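Local coordinates for lipase-esterase related protein (Clostridium acetobutylicum, PDB 3E0X) that is of unproven function but has an alpha/beta-hydrolase fold and is probably a lipase- or esterase-like hydrolase, at residues 89-94 with 225-230; 111-116 with 192-197; 220-225 with 235-240; 20-25 with 47-52. All blocks are in the same frame, centred on the assembly; numbering follows the deposited sequence.

Interaction 1 (89-94 with 225-230). With OXE (ortho-xylene), chain C.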
loop_
_atom_site.group_PDB
_atom_site.type_symbol
_atom_site.label_atom_id
_atom_site.label_comp_id
_atom_site.label_asym_id
_atom_site.label_seq_id
_atom_site.Cartn_x
_atom_site.Cartn_y
_atom_site.Cartn_z
ATOM N N ILE A 89 -2.278 2.185 -6.395
ATOM C CA ILE A 89 -0.950 1.727 -6.003
ATOM C C ILE A 89 -0.988 1.561 -4.494
ATOM O O ILE A 89 -1.049 2.569 -3.795
ATOM C CB ILE A 89 0.115 2.828 -6.345
ATOM C CG1 ILE A 89 0.062 3.225 -7.833
ATOM C CG2 ILE A 89 1.504 2.391 -5.904
ATOM C CD1 ILE A 89 0.511 2.150 -8.789
ATOM N N GLY A 90 -0.971 0.327 -4.002
ATOM C CA GLY A 90 -1.073 0.101 -2.573
ATOM C C GLY A 90 0.175 -0.563 -2.032
ATOM O O GLY A 90 0.624 -1.576 -2.573
ATOM N N TYR A 91 0.716 -0.001 -0.953
ATOM C CA TYR A 91 1.916 -0.543 -0.334
ATOM C C TYR A 91 1.615 -1.199 1.001
ATOM O O TYR A 91 0.877 -0.624 1.791
ATOM C CB TYR A 91 2.863 0.643 -0.070
ATOM C CG TYR A 91 4.012 0.384 0.887
ATOM C CD1 TYR A 91 4.927 -0.658 0.670
ATOM C CD2 TYR A 91 4.185 1.182 2.016
ATOM C CE1 TYR A 91 6.015 -0.889 1.536
ATOM C CE2 TYR A 91 5.244 0.944 2.921
ATOM C CZ TYR A 91 6.163 -0.077 2.668
ATOM O OH TYR A 91 7.218 -0.294 3.524
ATOM N N SER A 92 2.217 -2.368 1.272
ATOM C CA SER A 92 2.069 -2.983 2.583
ATOM C C SER A 92 0.572 -3.278 2.830
ATOM O O SER A 92 -0.082 -3.875 1.960
ATOM C CB SER A 92 2.784 -2.089 3.627
ATOM O OG SER A 92 2.274 -2.147 4.953
HETATM N N MSE A 93 0.039 -2.883 3.981
HETATM C CA MSE A 93 -1.403 -3.005 4.223
HETATM C C MSE A 93 -2.224 -2.412 3.053
HETATM O O MSE A 93 -3.313 -2.941 2.709
HETATM C CB MSE A 93 -1.807 -2.304 5.529
HETATM C CG MSE A 93 -3.291 -2.477 5.876
HETATM SE SE MSE A 93 -3.682 -1.629 7.580
HETATM C CE MSE A 93 -3.318 0.203 7.033
ATOM N N GLY A 94 -1.708 -1.345 2.442
ATOM C CA GLY A 94 -2.343 -0.707 1.285
ATOM C C GLY A 94 -2.506 -1.661 0.121
ATOM O O GLY A 94 -3.414 -1.473 -0.688
ATOM N N GLY A 225 16.009 -5.581 -1.462
ATOM C CA GLY A 225 15.339 -4.337 -1.102
ATOM C C GLY A 225 14.474 -4.468 0.156
ATOM O O GLY A 225 14.153 -3.473 0.803
ATOM N N LYS A 226 14.081 -5.699 0.493
ATOM C CA LYS A 226 13.224 -5.946 1.652
ATOM C C LYS A 226 12.005 -5.003 1.650
ATOM O O LYS A 226 11.531 -4.634 0.564
ATOM C CB LYS A 226 14.056 -5.907 2.950
ATOM C CG LYS A 226 14.980 -7.122 3.052
ATOM C CD LYS A 226 15.912 -7.065 4.267
ATOM C CE LYS A 226 16.899 -8.248 4.254
ATOM N NZ LYS A 226 18.137 -7.973 5.083
ATOM N N HIS A 227 11.490 -4.614 2.814
ATOM C CA HIS A 227 10.189 -3.934 2.845
ATOM C C HIS A 227 10.291 -2.453 2.443
ATOM O O HIS A 227 9.266 -1.788 2.206
ATOM C CB HIS A 227 9.528 -4.114 4.218
ATOM C CG HIS A 227 8.050 -3.936 4.203
ATOM N ND1 HIS A 227 7.224 -4.679 3.392
ATOM C CD2 HIS A 227 7.246 -3.138 4.943
ATOM C CE1 HIS A 227 5.971 -4.307 3.602
ATOM N NE2 HIS A 227 5.958 -3.378 4.541
ATOM N N PHE A 228 11.522 -1.941 2.372
ATOM C CA PHE A 228 11.744 -0.567 1.903
ATOM C C PHE A 228 12.166 -0.523 0.437
ATOM O O PHE A 228 12.741 0.459 -0.010
ATOM C CB PHE A 228 12.737 0.177 2.815
ATOM C CG PHE A 228 12.080 1.151 3.772
ATOM C CD1 PHE A 228 10.750 1.002 4.185
ATOM C CD2 PHE A 228 12.837 2.193 4.311
ATOM C CE1 PHE A 228 10.188 1.898 5.102
ATOM C CE2 PHE A 228 12.288 3.096 5.206
ATOM C CZ PHE A 228 10.964 2.958 5.616
ATOM N N LEU A 229 11.830 -1.567 -0.316
ATOM C CA LEU A 229 12.037 -1.572 -1.767
ATOM C C LEU A 229 11.568 -0.264 -2.402
ATOM O O LEU A 229 12.253 0.284 -3.258
ATOM C CB LEU A 229 11.274 -2.745 -2.392
ATOM C CG LEU A 229 11.318 -2.891 -3.911
ATOM C CD1 LEU A 229 12.738 -3.198 -4.420
ATOM C CD2 LEU A 229 10.329 -3.987 -4.368
ATOM N N LEU A 230 10.412 0.245 -1.972
ATOM C CA LEU A 230 9.826 1.465 -2.590
ATOM C C LEU A 230 10.619 2.739 -2.287
ATOM O O LEU A 230 10.321 3.806 -2.860
ATOM C CB LEU A 230 8.351 1.670 -2.158
ATOM C CG LEU A 230 8.075 2.316 -0.779
ATOM C CD1 LEU A 230 6.584 2.622 -0.645
ATOM C CD2 LEU A 230 8.575 1.528 0.437
HETATM C C1 OXE C . 5.348 -1.678 7.350
HETATM C C2 OXE C . 5.322 -0.288 6.843
HETATM C C3 OXE C . 6.322 0.609 7.211
HETATM C C4 OXE C . 7.349 0.161 8.048
HETATM C C5 OXE C . 7.379 -1.149 8.542
HETATM C C6 OXE C . 6.389 -2.082 8.188
HETATM C "C1'" OXE C . 4.267 -2.635 6.915
HETATM C "C2'" OXE C . 4.202 0.148 5.948
#
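A strand-turn-helix that fits the G-x-S-x-G pattern of a nucleophile elbow (G90, S92, G94) meets the loop that carries H227. Y91 is the main bridge. Its CG stands anti to the backbone N (chi1 165°), which sends the ring toward 225-230. The hydroxyl donates a hydrogen bond to the backbone O of H227, with OH to O at 2.9 Å. The donor lies above the carbonyl plane, not on a lone pair. L230 covers one face of the tyrosine ring. Its CD1 sits 3.8 Å from the Y91 ring centroid, almost on the ring normal, as a CH-pi contact. CB of S92 lies over the opposite face, so the ring is sandwiched between L230 and S92.

In the alpha/beta-hydrolase fold such an elbow places a nucleophile beside a histidine, and S92 and H227 are consistent with that pair. S92 sits in the tight turn with positive phi (61°). Its CB approaches the H227 ring at the edge, 3.5 Å from NE2. On the far side of the imidazole, ND1 is hydrogen-bonded to E199, which would favour a proton there. The planes of the Y91 and H227 rings cross obliquely at 31°. Ortho-xylene occupies the pocket beside these groups, with its C2' 3.3 Å from CE2 of Y91. OG of S92 is hydrogen-bonded to the backbone N of S25.

Interaction 2 (111-116 with 192-197)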
loop_
_atom_site.group_PDB
_atom_site.type_symbol
_atom_site.label_atom_id
_atom_site.label_comp_id
_atom_site.label_asym_id
_atom_site.label_seq_id
_atom_site.Cartn_x
_atom_site.Cartn_y
_atom_site.Cartn_z
ATOM N N LYS A 111 -6.921 -0.461 -13.000
ATOM C CA LYS A 111 -5.813 -1.385 -12.708
ATOM C C LYS A 111 -5.425 -1.207 -11.253
ATOM O O LYS A 111 -5.640 -0.143 -10.654
ATOM C CB LYS A 111 -4.577 -1.066 -13.552
ATOM C CG LYS A 111 -4.759 -1.270 -15.038
ATOM C CD LYS A 111 -3.417 -1.102 -15.754
ATOM C CE LYS A 111 -3.590 -1.297 -17.277
ATOM N NZ LYS A 111 -4.592 -0.314 -17.793
ATOM N N VAL A 112 -4.782 -2.230 -10.705
ATOM C CA VAL A 112 -4.270 -2.144 -9.343
ATOM C C VAL A 112 -2.860 -2.708 -9.256
ATOM O O VAL A 112 -2.542 -3.695 -9.910
ATOM C CB VAL A 112 -5.220 -2.899 -8.363
ATOM C CG1 VAL A 112 -4.551 -3.200 -7.031
ATOM C CG2 VAL A 112 -6.540 -2.145 -8.220
ATOM N N VAL A 113 -2.019 -2.062 -8.433
ATOM C CA VAL A 113 -0.700 -2.579 -8.118
ATOM C C VAL A 113 -0.595 -2.798 -6.610
ATOM O O VAL A 113 -0.891 -1.893 -5.812
ATOM C CB VAL A 113 0.376 -1.563 -8.515
ATOM C CG1 VAL A 113 1.760 -2.052 -8.111
ATOM C CG2 VAL A 113 0.331 -1.293 -10.026
ATOM N N SER A 114 -0.154 -3.997 -6.242
ATOM C CA SER A 114 0.134 -4.312 -4.846
ATOM C C SER A 114 1.641 -4.363 -4.685
ATOM O O SER A 114 2.295 -5.275 -5.224
ATOM C CB SER A 114 -0.495 -5.654 -4.436
ATOM O OG SER A 114 -0.082 -6.042 -3.121
ATOM N N LEU A 115 2.177 -3.384 -3.962
ATOM C CA LEU A 115 3.612 -3.223 -3.793
ATOM C C LEU A 115 3.972 -3.693 -2.381
ATOM O O LEU A 115 3.500 -3.108 -1.393
ATOM C CB LEU A 115 3.931 -1.735 -3.952
ATOM C CG LEU A 115 5.330 -1.202 -3.696
ATOM C CD1 LEU A 115 6.317 -1.956 -4.548
ATOM C CD2 LEU A 115 5.329 0.305 -3.987
ATOM N N SER A 116 4.776 -4.755 -2.287
ATOM C CA SER A 116 5.156 -5.298 -0.981
ATOM C C SER A 116 3.908 -5.485 -0.101
ATOM O O SER A 116 3.840 -4.993 1.036
ATOM C CB SER A 116 6.191 -4.400 -0.294
ATOM O OG SER A 116 7.234 -4.038 -1.179
ATOM N N LYS A 192 -1.073 -6.067 -10.738
ATOM C CA LYS A 192 0.358 -6.408 -10.734
ATOM C C LYS A 192 0.871 -6.403 -9.308
ATOM O O LYS A 192 0.568 -5.477 -8.561
ATOM C CB LYS A 192 1.212 -5.424 -11.559
ATOM C CG LYS A 192 2.695 -5.729 -11.552
ATOM C CD LYS A 192 3.414 -4.988 -12.652
ATOM C CE LYS A 192 4.857 -5.440 -12.701
ATOM N NZ LYS A 192 5.596 -4.781 -13.824
ATOM N N ALA A 193 1.626 -7.433 -8.934
ATOM C CA ALA A 193 2.256 -7.472 -7.621
ATOM C C ALA A 193 3.751 -7.211 -7.829
ATOM O O ALA A 193 4.343 -7.747 -8.782
ATOM C CB ALA A 193 2.031 -8.818 -6.971
ATOM N N ILE A 194 4.361 -6.406 -6.947
ATOM C CA ILE A 194 5.796 -6.068 -7.017
ATOM C C ILE A 194 6.337 -6.273 -5.610
ATOM O O ILE A 194 5.756 -5.756 -4.659
ATOM C CB ILE A 194 6.016 -4.585 -7.417
ATOM C CG1 ILE A 194 5.452 -4.317 -8.809
ATOM C CG2 ILE A 194 7.513 -4.251 -7.397
ATOM C CD1 ILE A 194 5.368 -2.820 -9.118
ATOM N N VAL A 195 7.444 -7.005 -5.472
ATOM C CA VAL A 195 7.940 -7.357 -4.128
ATOM C C VAL A 195 9.409 -7.742 -4.229
ATOM O O VAL A 195 9.870 -8.119 -5.304
ATOM C CB VAL A 195 7.133 -8.560 -3.548
ATOM C CG1 VAL A 195 7.394 -9.842 -4.315
ATOM C CG2 VAL A 195 7.378 -8.762 -2.058
ATOM N N ALA A 196 10.131 -7.634 -3.105
ATOM C CA ALA A 196 11.516 -8.106 -3.023
ATOM C C ALA A 196 11.549 -9.534 -2.470
ATOM O O ALA A 196 10.862 -9.856 -1.471
ATOM C CB ALA A 196 12.304 -7.176 -2.126
ATOM N N LYS A 197 12.374 -10.373 -3.100
ATOM C CA LYS A 197 12.496 -11.773 -2.722
ATOM C C LYS A 197 12.944 -11.945 -1.275
ATOM O O LYS A 197 12.533 -12.912 -0.606
ATOM C CB LYS A 197 13.475 -12.472 -3.673
ATOM C CG LYS A 197 13.696 -13.967 -3.402
ATOM C CD LYS A 197 14.707 -14.492 -4.408
ATOM C CE LYS A 197 15.141 -15.920 -4.052
ATOM N NZ LYS A 197 16.329 -16.324 -4.857
HETATM O O HOH W 1 9.260 -5.830 -0.893
#
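I194 lies between V113 and L115 on one face of the sheet, and its two branches divide the work. CG1 is anti to the carbonyl carbon (chi1 -62°) and carries CD1 of I194 to CG1 of V113, 3.8 Å away. CG2 of I194 is anti to the backbone N and touches CD1 of L115, also at 3.8 Å. Both pairs cross obliquely. K192 begins on this same face, but its extended chain leads away from 111-116 to a salt bridge with E240. S114 and A193 point to the other face, which helix 204-213 covers.

The backbones beneath are neighbouring parallel strands in the central sheet of the alpha/beta-hydrolase fold. Their short axes lie 18° apart. The bonds alternate in the usual parallel ladder. K192 N donates to V112 O at 2.9 Å, and S114 N to K192 O at 2.8 Å. I194 N then donates to S114 O at 2.9 Å. The last bond, from S116 N to I194 O, is 2.8 Å long and the straightest, at 173°. Beyond this last direct bond a water takes over, accepting from S116 OG at 2.7 Å and from A196 N.

The chemistry is therefore mostly main-chain. Four near-linear bonds satisfy buried amides and carbonyls and fix the register, V113, I194 and L115 pack side by side on one face, and a water bridges the end where the ladder stops.

Interaction 3 (220-225 with 235-240)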
loop_
_atom_site.group_PDB
_atom_site.type_symbol
_atom_site.label_atom_id
_atom_site.label_comp_id
_atom_site.label_asym_id
_atom_site.label_seq_id
_atom_site.Cartn_x
_atom_site.Cartn_y
_atom_site.Cartn_z
ATOM N N LYS A 220 6.334 -8.988 -10.449
ATOM C CA LYS A 220 7.760 -8.656 -10.550
ATOM C C LYS A 220 8.423 -8.908 -9.206
ATOM O O LYS A 220 7.986 -8.361 -8.177
ATOM C CB LYS A 220 7.983 -7.208 -10.956
ATOM C CG LYS A 220 9.426 -6.741 -10.749
ATOM C CD LYS A 220 10.401 -7.430 -11.715
ATOM C CE LYS A 220 11.800 -6.925 -11.471
ATOM N NZ LYS A 220 12.784 -7.448 -12.468
ATOM N N ILE A 221 9.465 -9.751 -9.206
ATOM C CA ILE A 221 10.220 -10.028 -7.981
ATOM C C ILE A 221 11.609 -9.412 -8.130
ATOM O O ILE A 221 12.386 -9.832 -8.982
ATOM C CB ILE A 221 10.335 -11.544 -7.697
ATOM C CG1 ILE A 221 8.950 -12.197 -7.611
ATOM C CG2 ILE A 221 11.117 -11.775 -6.423
ATOM C CD1 ILE A 221 9.000 -13.735 -7.647
ATOM N N PHE A 222 11.902 -8.402 -7.325
ATOM C CA PHE A 222 13.267 -7.873 -7.235
ATOM C C PHE A 222 14.103 -8.774 -6.323
ATOM O O PHE A 222 13.569 -9.328 -5.356
ATOM C CB PHE A 222 13.254 -6.455 -6.667
ATOM C CG PHE A 222 12.764 -5.421 -7.636
ATOM C CD1 PHE A 222 13.663 -4.724 -8.449
ATOM C CD2 PHE A 222 11.407 -5.122 -7.725
ATOM C CE1 PHE A 222 13.205 -3.761 -9.357
ATOM C CE2 PHE A 222 10.944 -4.155 -8.632
ATOM C CZ PHE A 222 11.841 -3.482 -9.428
ATOM N N GLU A 223 15.398 -8.932 -6.621
ATOM C CA GLU A 223 16.227 -9.809 -5.806
ATOM C C GLU A 223 16.326 -9.283 -4.377
ATOM O O GLU A 223 16.209 -10.048 -3.422
ATOM C CB GLU A 223 17.619 -9.977 -6.414
ATOM C CG GLU A 223 18.422 -11.150 -5.864
ATOM C CD GLU A 223 19.656 -11.454 -6.699
ATOM O OE1 GLU A 223 19.816 -10.817 -7.769
ATOM O OE2 GLU A 223 20.457 -12.332 -6.293
ATOM N N THR A 224 16.516 -7.972 -4.228
ATOM C CA THR A 224 16.754 -7.380 -2.914
ATOM C C THR A 224 15.949 -6.098 -2.689
ATOM O O THR A 224 15.286 -5.596 -3.605
ATOM C CB THR A 224 18.258 -7.052 -2.734
ATOM O OG1 THR A 224 18.634 -6.050 -3.692
ATOM C CG2 THR A 224 19.131 -8.303 -2.907
ATOM N N GLY A 225 16.009 -5.581 -1.462
ATOM C CA GLY A 225 15.339 -4.337 -1.102
ATOM C C GLY A 225 14.474 -4.468 0.156
ATOM O O GLY A 225 14.153 -3.473 0.803
ATOM N N LYS A 235 13.267 4.044 -8.170
ATOM C CA LYS A 235 13.383 4.154 -9.626
ATOM C C LYS A 235 12.982 2.839 -10.296
ATOM O O LYS A 235 12.249 2.843 -11.285
ATOM C CB LYS A 235 14.801 4.563 -10.014
ATOM C CG LYS A 235 14.991 4.797 -11.507
ATOM C CD LYS A 235 16.445 5.171 -11.843
ATOM C CE LYS A 235 16.527 5.590 -13.302
ATOM N NZ LYS A 235 17.924 5.779 -13.801
ATOM N N GLY A 236 13.450 1.717 -9.741
ATOM C CA GLY A 236 13.146 0.420 -10.349
ATOM C C GLY A 236 11.672 0.076 -10.159
ATOM O O GLY A 236 11.016 -0.457 -11.065
ATOM N N VAL A 237 11.133 0.398 -8.984
ATOM C CA VAL A 237 9.701 0.145 -8.756
ATOM C C VAL A 237 8.857 0.985 -9.740
ATOM O O VAL A 237 7.892 0.473 -10.354
ATOM C CB VAL A 237 9.321 0.446 -7.299
ATOM C CG1 VAL A 237 7.798 0.434 -7.110
ATOM C CG2 VAL A 237 9.992 -0.555 -6.376
ATOM N N ALA A 238 9.215 2.251 -9.914
ATOM C CA ALA A 238 8.466 3.107 -10.848
ATOM C C ALA A 238 8.510 2.548 -12.266
ATOM O O ALA A 238 7.504 2.608 -12.965
ATOM C CB ALA A 238 8.941 4.544 -10.808
ATOM N N GLU A 239 9.650 1.995 -12.699
ATOM C CA GLU A 239 9.733 1.399 -14.036
ATOM C C GLU A 239 8.739 0.252 -14.161
ATOM O O GLU A 239 8.098 0.082 -15.229
ATOM C CB GLU A 239 11.176 0.963 -14.328
ATOM C CG GLU A 239 12.125 2.152 -14.547
ATOM C CD GLU A 239 11.614 3.107 -15.645
ATOM O OE1 GLU A 239 11.376 2.641 -16.793
ATOM O OE2 GLU A 239 11.442 4.309 -15.340
ATOM N N GLU A 240 8.572 -0.502 -13.071
ATOM C CA GLU A 240 7.688 -1.659 -13.074
ATOM C C GLU A 240 6.214 -1.282 -12.889
ATOM O O GLU A 240 5.317 -2.139 -12.991
ATOM C CB GLU A 240 8.122 -2.639 -11.990
ATOM C CG GLU A 240 9.455 -3.277 -12.316
ATOM C CD GLU A 240 9.403 -4.248 -13.480
ATOM O OE1 GLU A 240 8.341 -4.875 -13.718
ATOM O OE2 GLU A 240 10.452 -4.410 -14.139
HETATM O O HOH W 2 11.625 -6.826 -15.108
#
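Van der Waals contact of the F222 ring comes first. The ring points from the strand toward the helix, with CG anti to the carbonyl carbon (chi1 -74°). Its tip, CZ, meets the backbone O of G236 at 3.5 Å, with that oxygen near the ring plane at the edge. G236 has no side chain between the helix backbone and the ring. CZ of F222 also lies 3.8 Å from CG of E240. CE2 of F222 is 4.4 Å from CG2 of V237, a looser touch. Within the strand segment, CE of K220 lies over the centre of one face of the F222 ring.

The polar part is indirect. K220 and E240 are both bent at chi2, and their chains cross at about a right angle. The aliphatic stem of K220 passes across the carboxylate, with CB 3.6 Å from OE1 of E240. NZ of K220 and OE2 of E240 stay 4.2 Å apart, beyond a salt bridge. A water joins them, 2.9 Å from each. OE1 of E240 has its own partners, a salt bridge to K192 and a hydrogen bond from N243.

Here 235-240 of helix 234-242 runs nearly antiparallel to 220-222 of strand 217-222, the outermost strand at this end of the sheet. Helix 229-232 adds L229 beside F222 and V237, and strand 191-196 adds I194.

Interaction 4 (20-25 with 47-52). With OXE (ortho-xylene), chain C.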
loop_
_atom_site.group_PDB
_atom_site.type_symbol
_atom_site.label_atom_id
_atom_site.label_comp_id
_atom_site.label_asym_id
_atom_site.label_seq_id
_atom_site.Cartn_x
_atom_site.Cartn_y
_atom_site.Cartn_z
ATOM N N LEU A 20 -3.530 6.637 -7.815
ATOM C CA LEU A 20 -3.948 6.902 -6.441
ATOM C C LEU A 20 -3.130 5.966 -5.539
ATOM O O LEU A 20 -3.253 4.739 -5.634
ATOM C CB LEU A 20 -5.460 6.648 -6.300
ATOM C CG LEU A 20 -6.037 6.862 -4.903
ATOM C CD1 LEU A 20 -5.854 8.265 -4.409
ATOM C CD2 LEU A 20 -7.507 6.510 -4.870
ATOM N N PHE A 21 -2.297 6.563 -4.678
ATOM C CA PHE A 21 -1.362 5.829 -3.828
ATOM C C PHE A 21 -1.950 5.649 -2.451
ATOM O O PHE A 21 -2.374 6.632 -1.813
ATOM C CB PHE A 21 -0.049 6.616 -3.675
ATOM C CG PHE A 21 0.713 6.832 -4.978
ATOM C CD1 PHE A 21 1.885 6.111 -5.245
ATOM C CD2 PHE A 21 0.306 7.792 -5.915
ATOM C CE1 PHE A 21 2.621 6.330 -6.432
ATOM C CE2 PHE A 21 1.034 8.017 -7.078
ATOM C CZ PHE A 21 2.179 7.306 -7.348
ATOM N N VAL A 22 -1.888 4.414 -1.958
ATOM C CA VAL A 22 -2.400 4.069 -0.646
ATOM C C VAL A 22 -1.269 3.432 0.158
ATOM O O VAL A 22 -0.764 2.352 -0.188
ATOM C CB VAL A 22 -3.556 3.056 -0.753
ATOM C CG1 VAL A 22 -4.053 2.693 0.627
ATOM C CG2 VAL A 22 -4.687 3.615 -1.610
ATOM N N HIS A 23 -0.918 4.090 1.259
ATOM C CA HIS A 23 0.219 3.674 2.077
ATOM C C HIS A 23 -0.139 2.472 2.957
ATOM O O HIS A 23 -1.251 1.936 2.896
ATOM C CB HIS A 23 0.672 4.856 2.938
ATOM C CG HIS A 23 -0.314 5.204 3.997
ATOM N ND1 HIS A 23 -1.202 6.263 3.915
ATOM C CD2 HIS A 23 -0.569 4.593 5.174
ATOM C CE1 HIS A 23 -1.935 6.300 5.019
ATOM N NE2 HIS A 23 -1.589 5.278 5.781
ATOM N N GLY A 24 0.806 2.092 3.807
ATOM C CA GLY A 24 0.676 0.862 4.583
ATOM C C GLY A 24 0.630 1.069 6.086
ATOM O O GLY A 24 0.302 2.158 6.593
ATOM N N SER A 25 0.935 -0.014 6.793
ATOM C CA SER A 25 0.792 -0.074 8.233
ATOM C C SER A 25 1.684 0.932 8.918
ATOM O O SER A 25 2.895 1.000 8.636
ATOM C CB SER A 25 1.216 -1.455 8.707
ATOM O OG SER A 25 0.431 -2.419 8.049
ATOM N N LEU A 47 -2.945 9.527 -0.743
ATOM C CA LEU A 47 -3.956 9.563 0.307
ATOM C C LEU A 47 -3.357 9.343 1.700
ATOM O O LEU A 47 -2.481 8.484 1.829
ATOM C CB LEU A 47 -4.909 8.390 0.023
ATOM C CG LEU A 47 -6.385 8.448 0.376
ATOM C CD1 LEU A 47 -6.975 9.779 -0.068
ATOM C CD2 LEU A 47 -7.142 7.267 -0.252
ATOM N N ASP A 48 -3.841 10.038 2.722
ATOM C CA ASP A 48 -3.603 9.595 4.102
ATOM C C ASP A 48 -4.835 8.819 4.561
ATOM O O ASP A 48 -5.977 9.336 4.544
ATOM C CB ASP A 48 -3.371 10.790 5.045
ATOM C CG ASP A 48 -1.923 11.287 5.061
ATOM O OD1 ASP A 48 -0.982 10.494 4.823
ATOM O OD2 ASP A 48 -1.728 12.487 5.374
ATOM N N LEU A 49 -4.633 7.572 4.967
ATOM C CA LEU A 49 -5.753 6.796 5.504
ATOM C C LEU A 49 -6.216 7.403 6.826
ATOM O O LEU A 49 -5.452 8.057 7.518
ATOM C CB LEU A 49 -5.354 5.321 5.718
ATOM C CG LEU A 49 -4.968 4.533 4.460
ATOM C CD1 LEU A 49 -4.352 3.177 4.835
ATOM C CD2 LEU A 49 -6.220 4.395 3.576
ATOM N N LYS A 50 -7.465 7.161 7.188
ATOM C CA LYS A 50 -8.034 7.739 8.403
ATOM C C LYS A 50 -7.148 7.417 9.594
ATOM O O LYS A 50 -6.699 6.277 9.784
ATOM C CB LYS A 50 -9.459 7.203 8.587
ATOM C CG LYS A 50 -10.277 7.775 9.766
ATOM C CD LYS A 50 -11.776 7.309 9.621
ATOM C CE LYS A 50 -12.591 7.525 10.848
ATOM N NZ LYS A 50 -12.616 6.350 11.725
ATOM N N GLY A 51 -6.885 8.448 10.388
ATOM C CA GLY A 51 -6.040 8.314 11.563
ATOM C C GLY A 51 -4.536 8.354 11.322
ATOM O O GLY A 51 -3.758 8.223 12.270
ATOM N N HIS A 52 -4.134 8.480 10.060
ATOM C CA HIS A 52 -2.726 8.542 9.692
ATOM C C HIS A 52 -2.430 9.905 9.082
ATOM O O HIS A 52 -3.330 10.509 8.473
ATOM C CB HIS A 52 -2.407 7.485 8.638
ATOM C CG HIS A 52 -2.662 6.068 9.086
ATOM N ND1 HIS A 52 -3.931 5.555 9.277
ATOM C CD2 HIS A 52 -1.809 5.039 9.327
ATOM C CE1 HIS A 52 -3.849 4.283 9.638
ATOM N NE2 HIS A 52 -2.571 3.941 9.675
HETATM C C1 OXE C . 5.348 -1.678 7.350
HETATM C C2 OXE C . 5.322 -0.288 6.843
HETATM C C3 OXE C . 6.322 0.609 7.211
HETATM C C4 OXE C . 7.349 0.161 8.048
HETATM C C5 OXE C . 7.379 -1.149 8.542
HETATM C C6 OXE C . 6.389 -2.082 8.188
HETATM C "C1'" OXE C . 4.267 -2.635 6.915
HETATM C "C2'" OXE C . 4.202 0.148 5.948
HETATM O O HOH W 3 -0.664 7.043 0.529
#
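The imidazole of H23 is the centre of this contact. Its CG occupies the crowded position between the backbone N and the carbonyl carbon (chi1 69°), which brings the ring over to 47-52. ND1 donates a weak hydrogen bond to the backbone O of L47 at 3.3 Å, and that oxygen lies in the ring plane. CE1 of H23 presses against the backbone N of L49 at 3.0 Å. CD1 of L49 sits over a face of the H23 ring, 4.0 Å from the centroid, as a CH-pi contact. NE2 of H23 comes over a face of the H52 ring, 3.6 Å from CD2. The two imidazole planes are 52° apart, an oblique pair.

Around the ring, V22 CG1 meets L49 CD2 at 4.0 Å. L47 N donates to F21 O at 3.1 Å, in a nearly straight bond (174°). A water donates to both F21 O and L47 O, bridging the two carbonyls where the two chains begin to separate.

Farther out, a type II turn from L49 to H52 shapes the second segment, and G51 takes its positive phi. H52 ND1 donates to K50 O at 2.9 Å, while NE2 is hydrogen-bonded to D171 of helix 165-177. D48 OD1 accepts from the backbone N of L29. Past H23, G24 and S25 line the ortho-xylene pocket of this alpha/beta-hydrolase fold.

H23 is thus fixed mainly by packing and one weak bond. With ND1 donating to K50 O and NE2 bonded to the D171 carboxylate, the rotation of H52 is set, and a protonated ring would be favoured, though its charge is not seen.

Interactions 1, 2 and 4 are buried, while interaction 3 lies at the surface about 15 Å from the chain centre, measured from its own centre. All four reach the same sheet. Strand 86-91 of interaction 1 stands between strand 18-22 of interaction 4 and strand 109-115 of interaction 2, and backbone bonds join it to both. Interactions 1 and 4 both touch the ortho-xylene, 1 through Y91, S92 and H227, 4 through G24 and S25. Interaction 2 is a main-chain ladder. Interaction 3 has no direct hydrogen bond and uses a ring edge and a water instead. It meets interaction 2 through the K192-E240 salt bridge and interaction 1 through L229 and the shared G225.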